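Local coordinates for protein type II restriction enzyme NgoMIV (Neisseria gonorrhoeae, PDB 1FIU) that recognises the double-stranded DNA sequence 5'-GCCGGC-3' and cleaves it after the first G as a magnesium-dependent homotetramer, at residues P89-V94 / T144-A149; I148-I153 / S169-N174; Q109-L114 / P178-S183; P3-E8 / F81-H86. One frame throughout, in Å; residues are numbered along the deposited sequence.

Contact 1. Residues P89-V94 / T144-A149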
loop_
_atom_site.group_PDB
_atom_site.type_symbol
_atom_site.label_atom_id
_atom_site.label_comp_id
_atom_site.label_asym_id
_atom_site.label_seq_id
_atom_site.Cartn_x
_atom_site.Cartn_y
_atom_site.Cartn_z
ATOM N N PRO I 89 2.958 -29.841 -11.211
ATOM C CA PRO I 89 1.891 -30.807 -10.974
ATOM C C PRO I 89 0.759 -30.301 -10.092
ATOM O O PRO I 89 0.944 -29.380 -9.288
ATOM C CB PRO I 89 2.634 -31.995 -10.358
ATOM C CG PRO I 89 3.817 -31.393 -9.713
ATOM C CD PRO I 89 4.252 -30.331 -10.702
ATOM N N GLY I 90 -0.427 -30.888 -10.265
ATOM C CA GLY I 90 -1.559 -30.492 -9.440
ATOM C C GLY I 90 -2.874 -30.806 -10.115
ATOM O O GLY I 90 -2.895 -31.130 -11.307
ATOM N N ASP I 91 -3.967 -30.715 -9.360
ATOM C CA ASP I 91 -5.308 -30.948 -9.880
ATOM C C ASP I 91 -5.798 -29.520 -10.126
ATOM O O ASP I 91 -6.358 -28.890 -9.240
ATOM C CB ASP I 91 -6.147 -31.642 -8.795
ATOM C CG ASP I 91 -7.573 -31.913 -9.239
ATOM O OD1 ASP I 91 -7.913 -31.621 -10.404
ATOM O OD2 ASP I 91 -8.354 -32.426 -8.409
ATOM N N TRP I 92 -5.566 -29.021 -11.343
ATOM C CA TRP I 92 -5.887 -27.628 -11.684
ATOM C C TRP I 92 -7.211 -27.399 -12.384
ATOM O O TRP I 92 -7.653 -28.237 -13.161
ATOM C CB TRP I 92 -4.780 -27.056 -12.586
ATOM C CG TRP I 92 -3.382 -27.224 -12.068
ATOM C CD1 TRP I 92 -2.483 -28.189 -12.426
ATOM C CD2 TRP I 92 -2.726 -26.403 -11.091
ATOM N NE1 TRP I 92 -1.302 -28.016 -11.734
ATOM C CE2 TRP I 92 -1.424 -26.933 -10.905
ATOM C CE3 TRP I 92 -3.112 -25.268 -10.356
ATOM C CZ2 TRP I 92 -0.502 -26.374 -10.010
ATOM C CZ3 TRP I 92 -2.192 -24.706 -9.468
ATOM C CH2 TRP I 92 -0.902 -25.262 -9.301
ATOM N N ASN I 93 -7.841 -26.263 -12.095
ATOM C CA ASN I 93 -9.084 -25.905 -12.758
ATOM C C ASN I 93 -8.901 -24.502 -13.296
ATOM O O ASN I 93 -8.295 -23.646 -12.641
ATOM C CB ASN I 93 -10.244 -25.924 -11.777
ATOM C CG ASN I 93 -10.408 -27.278 -11.112
ATOM O OD1 ASN I 93 -10.596 -28.298 -11.790
ATOM N ND2 ASN I 93 -10.331 -27.301 -9.785
ATOM N N VAL I 94 -9.407 -24.263 -14.494
ATOM C CA VAL I 94 -9.300 -22.928 -15.087
ATOM C C VAL I 94 -10.704 -22.518 -15.465
ATOM O O VAL I 94 -11.407 -23.275 -16.135
ATOM C CB VAL I 94 -8.447 -22.940 -16.374
ATOM C CG1 VAL I 94 -8.360 -21.509 -16.961
ATOM C CG2 VAL I 94 -7.072 -23.469 -16.083
ATOM N N THR I 144 -7.323 -22.429 -10.209
ATOM C CA THR I 144 -7.328 -22.905 -8.827
ATOM C C THR I 144 -6.674 -24.275 -8.725
ATOM O O THR I 144 -6.578 -25.002 -9.723
ATOM C CB THR I 144 -8.772 -22.988 -8.281
ATOM O OG1 THR I 144 -9.528 -23.910 -9.074
ATOM C CG2 THR I 144 -9.453 -21.614 -8.373
ATOM N N ARG I 145 -6.213 -24.612 -7.517
ATOM C CA ARG I 145 -5.567 -25.907 -7.253
ATOM C C ARG I 145 -6.370 -26.635 -6.182
ATOM O O ARG I 145 -6.586 -26.103 -5.103
ATOM C CB ARG I 145 -4.135 -25.723 -6.723
ATOM C CG ARG I 145 -3.333 -27.032 -6.734
ATOM C CD ARG I 145 -1.952 -26.878 -6.159
ATOM N NE ARG I 145 -1.238 -28.155 -6.176
ATOM C CZ ARG I 145 0.051 -28.295 -5.889
ATOM N NH1 ARG I 145 0.779 -27.230 -5.560
ATOM N NH2 ARG I 145 0.622 -29.501 -5.935
ATOM N N ASN I 146 -6.810 -27.851 -6.494
ATOM C CA ASN I 146 -7.532 -28.659 -5.529
ATOM C C ASN I 146 -6.541 -29.229 -4.527
ATOM O O ASN I 146 -5.358 -29.380 -4.818
ATOM C CB ASN I 146 -8.264 -29.790 -6.252
ATOM C CG ASN I 146 -9.515 -29.308 -6.957
ATOM O OD1 ASN I 146 -9.994 -29.945 -7.904
ATOM N ND2 ASN I 146 -10.069 -28.191 -6.488
ATOM N N LEU I 147 -7.033 -29.548 -3.336
ATOM C CA LEU I 147 -6.170 -30.060 -2.282
ATOM C C LEU I 147 -5.748 -31.495 -2.530
ATOM O O LEU I 147 -6.312 -32.173 -3.386
ATOM C CB LEU I 147 -6.876 -29.894 -0.950
ATOM C CG LEU I 147 -7.378 -28.459 -0.741
ATOM C CD1 LEU I 147 -7.965 -28.344 0.647
ATOM C CD2 LEU I 147 -6.230 -27.432 -0.899
ATOM N N ILE I 148 -4.749 -31.954 -1.785
ATOM C CA ILE I 148 -4.216 -33.280 -2.005
ATOM C C ILE I 148 -4.296 -34.230 -0.823
ATOM O O ILE I 148 -4.308 -33.821 0.349
ATOM C CB ILE I 148 -2.771 -33.182 -2.478
ATOM C CG1 ILE I 148 -1.868 -32.736 -1.330
ATOM C CG2 ILE I 148 -2.695 -32.178 -3.627
ATOM C CD1 ILE I 148 -0.396 -32.588 -1.693
ATOM N N ALA I 149 -4.360 -35.517 -1.149
ATOM C CA ALA I 149 -4.456 -36.533 -0.121
ATOM C C ALA I 149 -3.118 -36.764 0.570
ATOM O O ALA I 149 -2.027 -36.517 0.008
ATOM C CB ALA I 149 -4.949 -37.840 -0.743
HETATM O O HOH W 1 -3.314 -30.386 -6.525
HETATM O O HOH W 2 -6.873 -33.340 -5.653
HETATM O O HOH W 3 -12.205 -29.643 -9.643
#

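Contact 2. Residues I148-I153 / S169-N174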
loop_
_atom_site.group_PDB
_atom_site.type_symbol
_atom_site.label_atom_id
_atom_site.label_comp_id
_atom_site.label_asym_id
_atom_site.label_seq_id
_atom_site.Cartn_x
_atom_site.Cartn_y
_atom_site.Cartn_z
ATOM N N ILE I 148 -4.749 -31.954 -1.785
ATOM C CA ILE I 148 -4.216 -33.280 -2.005
ATOM C C ILE I 148 -4.296 -34.230 -0.823
ATOM O O ILE I 148 -4.308 -33.821 0.349
ATOM C CB ILE I 148 -2.771 -33.182 -2.478
ATOM C CG1 ILE I 148 -1.868 -32.736 -1.330
ATOM C CG2 ILE I 148 -2.695 -32.178 -3.627
ATOM C CD1 ILE I 148 -0.396 -32.588 -1.693
ATOM N N ALA I 149 -4.360 -35.517 -1.149
ATOM C CA ALA I 149 -4.456 -36.533 -0.121
ATOM C C ALA I 149 -3.118 -36.764 0.570
ATOM O O ALA I 149 -2.027 -36.517 0.008
ATOM C CB ALA I 149 -4.949 -37.840 -0.743
ATOM N N ASP I 150 -3.184 -37.270 1.794
ATOM C CA ASP I 150 -1.964 -37.584 2.518
ATOM C C ASP I 150 -1.138 -38.623 1.744
ATOM O O ASP I 150 0.089 -38.595 1.766
ATOM C CB ASP I 150 -2.316 -38.114 3.912
ATOM C CG ASP I 150 -2.723 -37.015 4.865
ATOM O OD1 ASP I 150 -2.803 -35.845 4.432
ATOM O OD2 ASP I 150 -2.957 -37.335 6.049
ATOM N N ALA I 151 -1.815 -39.541 1.039
ATOM C CA ALA I 151 -1.119 -40.552 0.271
ATOM C C ALA I 151 -0.323 -39.969 -0.905
ATOM O O ALA I 151 0.650 -40.586 -1.346
ATOM C CB ALA I 151 -2.134 -41.627 -0.236
ATOM N N GLU I 152 -0.759 -38.800 -1.404
ATOM C CA GLU I 152 -0.048 -38.133 -2.494
ATOM C C GLU I 152 1.204 -37.475 -1.886
ATOM O O GLU I 152 2.317 -37.568 -2.435
ATOM C CB GLU I 152 -0.947 -37.072 -3.157
ATOM C CG GLU I 152 -0.245 -36.173 -4.186
ATOM C CD GLU I 152 0.450 -36.952 -5.278
ATOM O OE1 GLU I 152 0.063 -38.127 -5.523
ATOM O OE2 GLU I 152 1.387 -36.389 -5.906
ATOM N N ILE I 153 1.019 -36.812 -0.758
ATOM C CA ILE I 153 2.157 -36.190 -0.077
ATOM C C ILE I 153 3.156 -37.291 0.253
ATOM O O ILE I 153 4.368 -37.129 0.084
ATOM C CB ILE I 153 1.700 -35.462 1.230
ATOM C CG1 ILE I 153 0.897 -34.211 0.841
ATOM C CG2 ILE I 153 2.940 -35.027 2.098
ATOM C CD1 ILE I 153 0.129 -33.563 1.987
ATOM N N SER I 169 -1.726 -25.788 4.053
ATOM C CA SER I 169 -2.766 -25.434 3.106
ATOM C C SER I 169 -3.162 -26.510 2.097
ATOM O O SER I 169 -4.333 -26.607 1.728
ATOM C CB SER I 169 -2.348 -24.180 2.331
ATOM O OG SER I 169 -2.218 -23.089 3.234
ATOM N N LEU I 170 -2.196 -27.304 1.650
ATOM C CA LEU I 170 -2.499 -28.317 0.641
ATOM C C LEU I 170 -3.245 -29.511 1.149
ATOM O O LEU I 170 -3.752 -30.289 0.337
ATOM C CB LEU I 170 -1.227 -28.831 -0.006
ATOM C CG LEU I 170 -0.600 -27.855 -0.987
ATOM C CD1 LEU I 170 0.821 -28.307 -1.341
ATOM C CD2 LEU I 170 -1.475 -27.826 -2.261
ATOM N N ARG I 171 -3.332 -29.674 2.467
ATOM C CA ARG I 171 -3.997 -30.880 2.948
ATOM C C ARG I 171 -5.499 -30.813 2.947
ATOM O O ARG I 171 -6.100 -29.886 3.463
ATOM C CB ARG I 171 -3.436 -31.268 4.321
ATOM C CG ARG I 171 -1.984 -31.677 4.171
ATOM C CD ARG I 171 -1.340 -32.071 5.481
ATOM N NE ARG I 171 -1.745 -33.421 5.885
ATOM C CZ ARG I 171 -1.344 -33.982 7.016
ATOM N NH1 ARG I 171 -0.548 -33.293 7.827
ATOM N NH2 ARG I 171 -1.713 -35.222 7.319
ATOM N N ALA I 172 -6.082 -31.816 2.299
ATOM C CA ALA I 172 -7.522 -31.929 2.160
ATOM C C ALA I 172 -8.180 -32.298 3.493
ATOM O O ALA I 172 -7.603 -33.034 4.298
ATOM C CB ALA I 172 -7.841 -32.984 1.099
ATOM N N GLY I 173 -9.374 -31.761 3.733
ATOM C CA GLY I 173 -10.096 -32.088 4.953
ATOM C C GLY I 173 -10.110 -31.189 6.186
ATOM O O GLY I 173 -11.026 -31.321 7.005
ATOM N N ASN I 174 -9.138 -30.295 6.362
ATOM C CA ASN I 174 -9.124 -29.429 7.555
ATOM C C ASN I 174 -10.367 -28.534 7.542
ATOM O O ASN I 174 -10.458 -27.571 8.304
ATOM C CB ASN I 174 -7.852 -28.557 7.562
ATOM C CG ASN I 174 -7.621 -27.828 8.899
ATOM O OD1 ASN I 174 -8.392 -27.975 9.853
ATOM N ND2 ASN I 174 -6.546 -27.042 8.964
HETATM O O HOH W 4 -4.273 -34.292 2.937
#

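Contact 3. Residues Q109-L114 / P178-S183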
loop_
_atom_site.group_PDB
_atom_site.type_symbol
_atom_site.label_atom_id
_atom_site.label_comp_id
_atom_site.label_asym_id
_atom_site.label_seq_id
_atom_site.Cartn_x
_atom_site.Cartn_y
_atom_site.Cartn_z
ATOM N N GLN I 109 -9.097 -20.697 -0.333
ATOM C CA GLN I 109 -8.421 -20.576 0.928
ATOM C C GLN I 109 -7.892 -19.227 1.370
ATOM O O GLN I 109 -8.183 -18.785 2.480
ATOM C CB GLN I 109 -7.313 -21.603 0.956
ATOM C CG GLN I 109 -7.027 -22.090 2.316
ATOM C CD GLN I 109 -6.119 -23.289 2.285
ATOM O OE1 GLN I 109 -6.433 -24.328 1.671
ATOM N NE2 GLN I 109 -4.977 -23.160 2.934
ATOM N N GLN I 110 -7.126 -18.560 0.508
ATOM C CA GLN I 110 -6.539 -17.298 0.913
ATOM C C GLN I 110 -7.515 -16.169 1.146
ATOM O O GLN I 110 -7.141 -15.163 1.733
ATOM C CB GLN I 110 -5.492 -16.823 -0.106
ATOM C CG GLN I 110 -4.495 -17.889 -0.496
ATOM C CD GLN I 110 -4.830 -18.483 -1.836
ATOM O OE1 GLN I 110 -5.885 -19.113 -2.013
ATOM N NE2 GLN I 110 -3.947 -18.253 -2.816
ATOM N N TYR I 111 -8.766 -16.321 0.699
ATOM C CA TYR I 111 -9.758 -15.254 0.861
ATOM C C TYR I 111 -11.081 -15.716 1.490
ATOM O O TYR I 111 -12.072 -14.968 1.482
ATOM C CB TYR I 111 -10.052 -14.626 -0.508
ATOM C CG TYR I 111 -8.799 -14.070 -1.183
ATOM C CD1 TYR I 111 -8.086 -14.832 -2.107
ATOM C CD2 TYR I 111 -8.271 -12.839 -0.792
ATOM C CE1 TYR I 111 -6.859 -14.378 -2.634
ATOM C CE2 TYR I 111 -7.032 -12.376 -1.303
ATOM C CZ TYR I 111 -6.350 -13.152 -2.212
ATOM O OH TYR I 111 -5.126 -12.743 -2.678
ATOM N N ALA I 112 -11.077 -16.909 2.064
ATOM C CA ALA I 112 -12.312 -17.459 2.656
ATOM C C ALA I 112 -12.890 -16.590 3.766
ATOM O O ALA I 112 -14.101 -16.600 3.989
ATOM C CB ALA I 112 -12.046 -18.863 3.173
ATOM N N HIS I 113 -12.047 -15.836 4.470
ATOM C CA HIS I 113 -12.541 -14.975 5.537
ATOM C C HIS I 113 -13.405 -13.810 5.071
ATOM O O HIS I 113 -14.044 -13.166 5.888
ATOM C CB HIS I 113 -11.373 -14.394 6.353
ATOM C CG HIS I 113 -10.369 -13.660 5.518
ATOM N ND1 HIS I 113 -9.573 -14.309 4.602
ATOM C CD2 HIS I 113 -10.021 -12.350 5.463
ATOM C CE1 HIS I 113 -8.772 -13.436 4.017
ATOM N NE2 HIS I 113 -9.021 -12.242 4.520
ATOM N N LEU I 114 -13.416 -13.516 3.772
ATOM C CA LEU I 114 -14.238 -12.423 3.294
ATOM C C LEU I 114 -15.725 -12.755 3.485
ATOM O O LEU I 114 -16.552 -11.853 3.635
ATOM C CB LEU I 114 -13.920 -12.117 1.829
ATOM C CG LEU I 114 -12.501 -11.560 1.607
ATOM C CD1 LEU I 114 -12.381 -11.175 0.147
ATOM C CD2 LEU I 114 -12.218 -10.361 2.502
ATOM N N PRO I 178 -10.160 -25.129 -1.849
ATOM C CA PRO I 178 -9.119 -25.115 -2.883
ATOM C C PRO I 178 -8.326 -23.816 -2.785
ATOM O O PRO I 178 -8.777 -22.860 -2.176
ATOM C CB PRO I 178 -9.903 -25.173 -4.186
ATOM C CG PRO I 178 -11.206 -25.775 -3.795
ATOM C CD PRO I 178 -11.500 -25.180 -2.460
ATOM N N LEU I 179 -7.162 -23.803 -3.411
ATOM C CA LEU I 179 -6.281 -22.629 -3.411
ATOM C C LEU I 179 -6.422 -21.828 -4.704
ATOM O O LEU I 179 -6.560 -22.395 -5.784
ATOM C CB LEU I 179 -4.826 -23.088 -3.271
ATOM C CG LEU I 179 -4.459 -23.658 -1.885
ATOM C CD1 LEU I 179 -3.325 -24.678 -2.005
ATOM C CD2 LEU I 179 -4.055 -22.489 -0.964
ATOM N N LEU I 180 -6.407 -20.501 -4.580
ATOM C CA LEU I 180 -6.483 -19.634 -5.760
ATOM C C LEU I 180 -5.045 -19.520 -6.289
ATOM O O LEU I 180 -4.160 -19.016 -5.594
ATOM C CB LEU I 180 -7.055 -18.256 -5.389
ATOM C CG LEU I 180 -7.151 -17.268 -6.568
ATOM C CD1 LEU I 180 -7.989 -17.893 -7.687
ATOM C CD2 LEU I 180 -7.750 -15.936 -6.100
ATOM N N HIS I 181 -4.816 -20.003 -7.512
ATOM C CA HIS I 181 -3.482 -19.995 -8.100
ATOM C C HIS I 181 -3.232 -18.711 -8.882
ATOM O O HIS I 181 -2.130 -18.150 -8.829
ATOM C CB HIS I 181 -3.321 -21.192 -9.049
ATOM C CG HIS I 181 -1.937 -21.337 -9.594
ATOM N ND1 HIS I 181 -1.636 -21.219 -10.938
ATOM C CD2 HIS I 181 -0.770 -21.575 -8.960
ATOM C CE1 HIS I 181 -0.335 -21.387 -11.099
ATOM N NE2 HIS I 181 0.210 -21.609 -9.917
ATOM N N ALA I 182 -4.245 -18.259 -9.604
ATOM C CA ALA I 182 -4.085 -17.059 -10.426
ATOM C C ALA I 182 -5.355 -16.290 -10.700
ATOM O O ALA I 182 -6.447 -16.870 -10.822
ATOM C CB ALA I 182 -3.460 -17.438 -11.788
ATOM N N SER I 183 -5.181 -14.971 -10.818
ATOM C CA SER I 183 -6.236 -14.029 -11.201
ATOM C C SER I 183 -5.768 -13.539 -12.569
ATOM O O SER I 183 -4.675 -12.978 -12.686
ATOM C CB SER I 183 -6.291 -12.824 -10.268
ATOM O OG SER I 183 -7.157 -11.818 -10.822
#

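Contact 4. Residues P3-E8 / F81-H86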
loop_
_atom_site.group_PDB
_atom_site.type_symbol
_atom_site.label_atom_id
_atom_site.label_comp_id
_atom_site.label_asym_id
_atom_site.label_seq_id
_atom_site.Cartn_x
_atom_site.Cartn_y
_atom_site.Cartn_z
ATOM N N PRO I 3 6.066 -26.460 -32.612
ATOM C CA PRO I 3 5.860 -26.973 -31.249
ATOM C C PRO I 3 4.407 -26.799 -30.814
ATOM O O PRO I 3 3.673 -26.006 -31.397
ATOM C CB PRO I 3 6.850 -26.159 -30.416
ATOM C CG PRO I 3 7.011 -24.905 -31.185
ATOM C CD PRO I 3 7.025 -25.349 -32.631
ATOM N N LEU I 4 3.975 -27.534 -29.792
ATOM C CA LEU I 4 2.585 -27.445 -29.377
ATOM C C LEU I 4 2.117 -26.090 -28.874
ATOM O O LEU I 4 0.958 -25.759 -29.065
ATOM C CB LEU I 4 2.246 -28.520 -28.340
ATOM C CG LEU I 4 2.370 -29.957 -28.839
ATOM C CD1 LEU I 4 1.824 -30.897 -27.767
ATOM C CD2 LEU I 4 1.605 -30.137 -30.151
ATOM N N PHE I 5 2.987 -25.321 -28.225
ATOM C CA PHE I 5 2.550 -24.012 -27.755
ATOM C C PHE I 5 2.320 -23.074 -28.942
ATOM O O PHE I 5 1.490 -22.166 -28.861
ATOM C CB PHE I 5 3.540 -23.430 -26.750
ATOM C CG PHE I 5 3.369 -23.982 -25.337
ATOM C CD1 PHE I 5 4.173 -23.533 -24.298
ATOM C CD2 PHE I 5 2.399 -24.942 -25.061
ATOM C CE1 PHE I 5 4.011 -24.041 -22.996
ATOM C CE2 PHE I 5 2.229 -25.448 -23.773
ATOM C CZ PHE I 5 3.033 -24.996 -22.747
ATOM N N THR I 6 3.032 -23.314 -30.050
ATOM C CA THR I 6 2.833 -22.489 -31.240
ATOM C C THR I 6 1.480 -22.889 -31.835
ATOM O O THR I 6 0.684 -22.028 -32.243
ATOM C CB THR I 6 3.973 -22.708 -32.266
ATOM O OG1 THR I 6 5.217 -22.332 -31.662
ATOM C CG2 THR I 6 3.758 -21.854 -33.530
ATOM N N GLN I 7 1.197 -24.189 -31.847
ATOM C CA GLN I 7 -0.070 -24.679 -32.364
ATOM C C GLN I 7 -1.231 -24.131 -31.522
ATOM O O GLN I 7 -2.261 -23.708 -32.053
ATOM C CB GLN I 7 -0.081 -26.209 -32.360
ATOM C CG GLN I 7 0.959 -26.801 -33.296
ATOM C CD GLN I 7 0.871 -28.301 -33.412
ATOM O OE1 GLN I 7 -0.223 -28.864 -33.515
ATOM N NE2 GLN I 7 2.027 -28.962 -33.416
ATOM N N GLU I 8 -1.056 -24.124 -30.202
ATOM C CA GLU I 8 -2.104 -23.613 -29.316
ATOM C C GLU I 8 -2.335 -22.116 -29.536
ATOM O O GLU I 8 -3.459 -21.645 -29.465
ATOM C CB GLU I 8 -1.730 -23.841 -27.855
ATOM C CG GLU I 8 -1.829 -25.282 -27.399
ATOM C CD GLU I 8 -3.253 -25.806 -27.400
ATOM O OE1 GLU I 8 -4.187 -25.015 -27.133
ATOM O OE2 GLU I 8 -3.435 -27.018 -27.650
ATOM N N PHE I 81 -1.638 -24.961 -20.195
ATOM C CA PHE I 81 -1.145 -25.244 -18.852
ATOM C C PHE I 81 -1.231 -26.727 -18.518
ATOM O O PHE I 81 -0.391 -27.265 -17.771
ATOM C CB PHE I 81 -1.933 -24.411 -17.822
ATOM C CG PHE I 81 -1.328 -24.431 -16.442
ATOM C CD1 PHE I 81 -0.023 -23.998 -16.226
ATOM C CD2 PHE I 81 -2.078 -24.876 -15.356
ATOM C CE1 PHE I 81 0.535 -24.005 -14.943
ATOM C CE2 PHE I 81 -1.534 -24.884 -14.076
ATOM C CZ PHE I 81 -0.230 -24.450 -13.864
ATOM N N GLU I 82 -2.239 -27.378 -19.083
ATOM C CA GLU I 82 -2.435 -28.811 -18.879
ATOM C C GLU I 82 -1.200 -29.609 -19.309
ATOM O O GLU I 82 -0.930 -30.685 -18.763
ATOM C CB GLU I 82 -3.664 -29.291 -19.655
ATOM C CG GLU I 82 -3.988 -30.760 -19.429
ATOM C CD GLU I 82 -5.281 -31.192 -20.109
ATOM O OE1 GLU I 82 -5.793 -30.444 -20.974
ATOM O OE2 GLU I 82 -5.784 -32.292 -19.781
ATOM N N LYS I 83 -0.430 -29.078 -20.265
ATOM C CA LYS I 83 0.762 -29.768 -20.760
ATOM C C LYS I 83 2.006 -29.563 -19.896
ATOM O O LYS I 83 3.075 -30.111 -20.177
ATOM C CB LYS I 83 1.046 -29.332 -22.212
ATOM C CG LYS I 83 -0.141 -29.616 -23.125
ATOM C CD LYS I 83 0.112 -29.249 -24.573
ATOM C CE LYS I 83 -1.090 -29.661 -25.443
ATOM N NZ LYS I 83 -1.339 -31.149 -25.388
ATOM N N LEU I 84 1.864 -28.798 -18.817
ATOM C CA LEU I 84 3.004 -28.523 -17.955
ATOM C C LEU I 84 2.946 -29.260 -16.603
ATOM O O LEU I 84 3.627 -28.886 -15.648
ATOM C CB LEU I 84 3.113 -27.003 -17.744
ATOM C CG LEU I 84 3.389 -26.189 -19.026
ATOM C CD1 LEU I 84 3.344 -24.697 -18.714
ATOM C CD2 LEU I 84 4.751 -26.580 -19.610
ATOM N N GLN I 85 2.154 -30.318 -16.532
ATOM C CA GLN I 85 2.024 -31.074 -15.283
ATOM C C GLN I 85 3.361 -31.594 -14.712
ATOM O O GLN I 85 3.487 -31.779 -13.500
ATOM C CB GLN I 85 1.041 -32.234 -15.479
ATOM C CG GLN I 85 0.899 -33.127 -14.256
ATOM C CD GLN I 85 -0.162 -32.635 -13.272
ATOM O OE1 GLN I 85 -0.263 -33.143 -12.153
ATOM N NE2 GLN I 85 -0.965 -31.660 -13.695
ATOM N N HIS I 86 4.355 -31.842 -15.560
ATOM C CA HIS I 86 5.649 -32.324 -15.069
ATOM C C HIS I 86 6.501 -31.233 -14.432
ATOM O O HIS I 86 7.422 -31.532 -13.672
ATOM C CB HIS I 86 6.449 -33.013 -16.196
ATOM C CG HIS I 86 6.767 -32.121 -17.351
ATOM N ND1 HIS I 86 5.789 -31.509 -18.106
ATOM C CD2 HIS I 86 7.953 -31.736 -17.882
ATOM C CE1 HIS I 86 6.357 -30.784 -19.053
ATOM N NE2 HIS I 86 7.668 -30.905 -18.941
#

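Contact 1. Residues P89-V94 / T144-A149
Trp92 and Arg145 face each other as an antiparallel non-hydrogen-bonded pair where strand 92-96, outermost within the chain, joins strand 141-145, at one margin of the mixed sheet of this PD-(D/E)XK-family nuclease. Asn93 and Thr144 form the hydrogen-bonded pair, Asn93 N giving to Thr144 O at 3.0 Å and Thr144 N to Asn93 O at 2.9 Å. Past the bridged pairs, Asn146 N still reaches Asp91 O at 3.0 Å in an almost straight bond (178° at the hydrogen).

The aromatic contact lies on the face carrying Trp92 and Arg145. Arg145 CG sits over the six-membered ring of Trp92, 4.0 Å from its centroid, a CH-pi contact. Because the arginine chain is extended from CG to NE, its methylenes pass over the outer part of that ring (CZ3 and CH2) while the guanidinium goes on to Val286 of the second subunit. An arginine suits this place, having an apolar shaft for the ring and a polar head for the subunit interface.

On the face of Asn93 and Thr144, the side chain of Asn93 crosses that of Asn146 at about a right angle, joined by a weak bond from ND2 of Asn93 to OD1 of Asn146. Glycine suits position 90, where the backbone angles would press a CB against the preceding carbonyl oxygen and Trp92 also leaves it no room. Water 1 joins the two segments, accepting from Asp91 N and from Arg145 NE at 3.1 Å, and donating to Asn146 O at 2.8 Å.

Contact 2. Residues I148-I153 / S169-N174
Asp150 and Arg171 form a salt bridge in which the arginine grips the carboxylate side-on, one nitrogen to each oxygen. NE of Arg171 donates to OD1 of Asp150 at 3.0 Å and NH2 of Arg171 to OD2 of Asp150 at 2.8 Å. Both oxygens lie near the guanidinium plane, but that plane is turned 53° from the carboxylate, so NH2 meets OD2 from above the carboxylate plane. A bend at chi3 (78°) swings NE of Arg171 round toward the aspartate. The remaining donors of the buried arginine are also used: NH1 bonds to Ala165 O, and NH2 has a second acceptor in Asp161 O. Arginine, with its several donors, can thus gather a carboxylate and two loop carbonyls, while CG of Arg171 packs against CD1 of Ile153 at 3.6 Å.

The backbones meet in a single bridge. Ile148 N gives a nearly straight bond to Leu170 O at 2.9 Å, and Ala172 N returns a weak one to Ile148 O. Water 4 donates to both Ile148 O and OD1 of Asp150, and accepts weakly from Ala172 N. The branched Ile148 lays CG1 4.2 Å from CB of Leu170.

Ala149, at the N-cap position, accepts through its carbonyl from both Glu152 N and Ile153 N. This is a short helical turn, 150-153, tied by a salt bridge with its arginine buried and one backbone bridge to an irregular loop, beside the second subunit, whose His86 bonds to Ile153 O.

Contact 3. Residues Q109-L114 / P178-S183
Gln110 turns its flat amide to the backbone of Leu180, with both hydrogen bonds made close to its plane. OE1 of Gln110 accepts from Leu180 N at 3.0 Å on a lone pair, in the plane of the amide carbonyl, while NE2 of Gln110 donates to Leu180 O at 2.9 Å with that oxygen only 3° out of the amide plane. The two bonds, each 168° at the hydrogen, fix the rotation of the amide; NE2 also gives a weak bond to Arg212 O. Glutamine suits the place because it carries one acceptor and one donor side by side, matching the N-H and C=O of a single residue; the bend at chi2 (102°) brings CD round to the strand. A second flat group, the Tyr111 ring, is approached obliquely by CD2 of Leu180, 3.9 Å from CE1 of Tyr111, while its OH bonds to Leu205 O.

Strand 179-187 is the third in the mixed sheet of the PD-(D/E)XK fold, between strands 141-145 and 215-220. Here the segment leading to helix 113-121 meets the beginning of that strand. Further along, His181 and Ala182 both face Val143 in a classic beta bulge. The side chain of Leu180 is about 11 Å from that of Asp140, a magnesium ligand.

Just before the strand, Gln109 N donates to Pro178 O at 2.9 Å. The Gln109 and Leu179 side chains lie side by side, pointing the same way. Leu179 offers its CD2 methyl to the aliphatic part of Gln109, 3.9 Å from CB of Gln109, and Val286 of the second subunit also packs against Leu179.

Contact 4. Residues P3-E8 / F81-H86
Phe5 directs the outer end of its ring at Leu84, its CZ 3.9 Å from both CD2 and CG of Leu84, the latter lying in the plane of the ring at its edge. The leucine's branched end therefore straddles the ring tip. The flat, rigid ring spans the distance from the first turn of helix 4-18 to the turn that follows helix 62-81. Leu282 of helix 280-283 packs against both Phe5 and Leu84, so large apolar residues suit both places.

Lys83 serves chiefly through its aliphatic chain. CE of Lys83 lies 3.9 Å from CD1 of Leu4, the two side chains crossing at about a right angle, and its CB approaches CE2 of Phe5 obliquely. NZ of Lys83 is 5.2 Å from OE2 of Glu8, near enough that some attraction is possible, though the charged atoms do not touch; Glu157 of the second subunit offers a long, weak ion pair. A lysine can thus cover apolar neighbours while keeping its charge near acidic groups.

No hydrogen bond crosses between the segments. The contact is apolar packing of the N-terminal helix on the turn that follows helix 62-81, at a subunit interface of the tetramer where Val160 of the second subunit also packs on Phe5.

In the fold
From the N terminus, contact 4 comes first, closing a largely helical loop between helix 4-18 and the turn that follows helix 62-81. Contact 1 opens soon after, and Gly90 N is bonded back to Gln85 of contact 4; it pairs strand 92-96 with strand 141-145. Contact 3 opens inside that loop and closes beyond it, on strand 179-187, so contacts 1 and 3 cross along the chain and meet in neighbouring strands of one sheet. Contact 2 begins where contact 1 ends, sharing Ile148 and Ala149, and nests within the loop of contact 3. All four also touch the second subunit, so the sheet margin, the loops beside it and the N-terminal helix all lie at that interface.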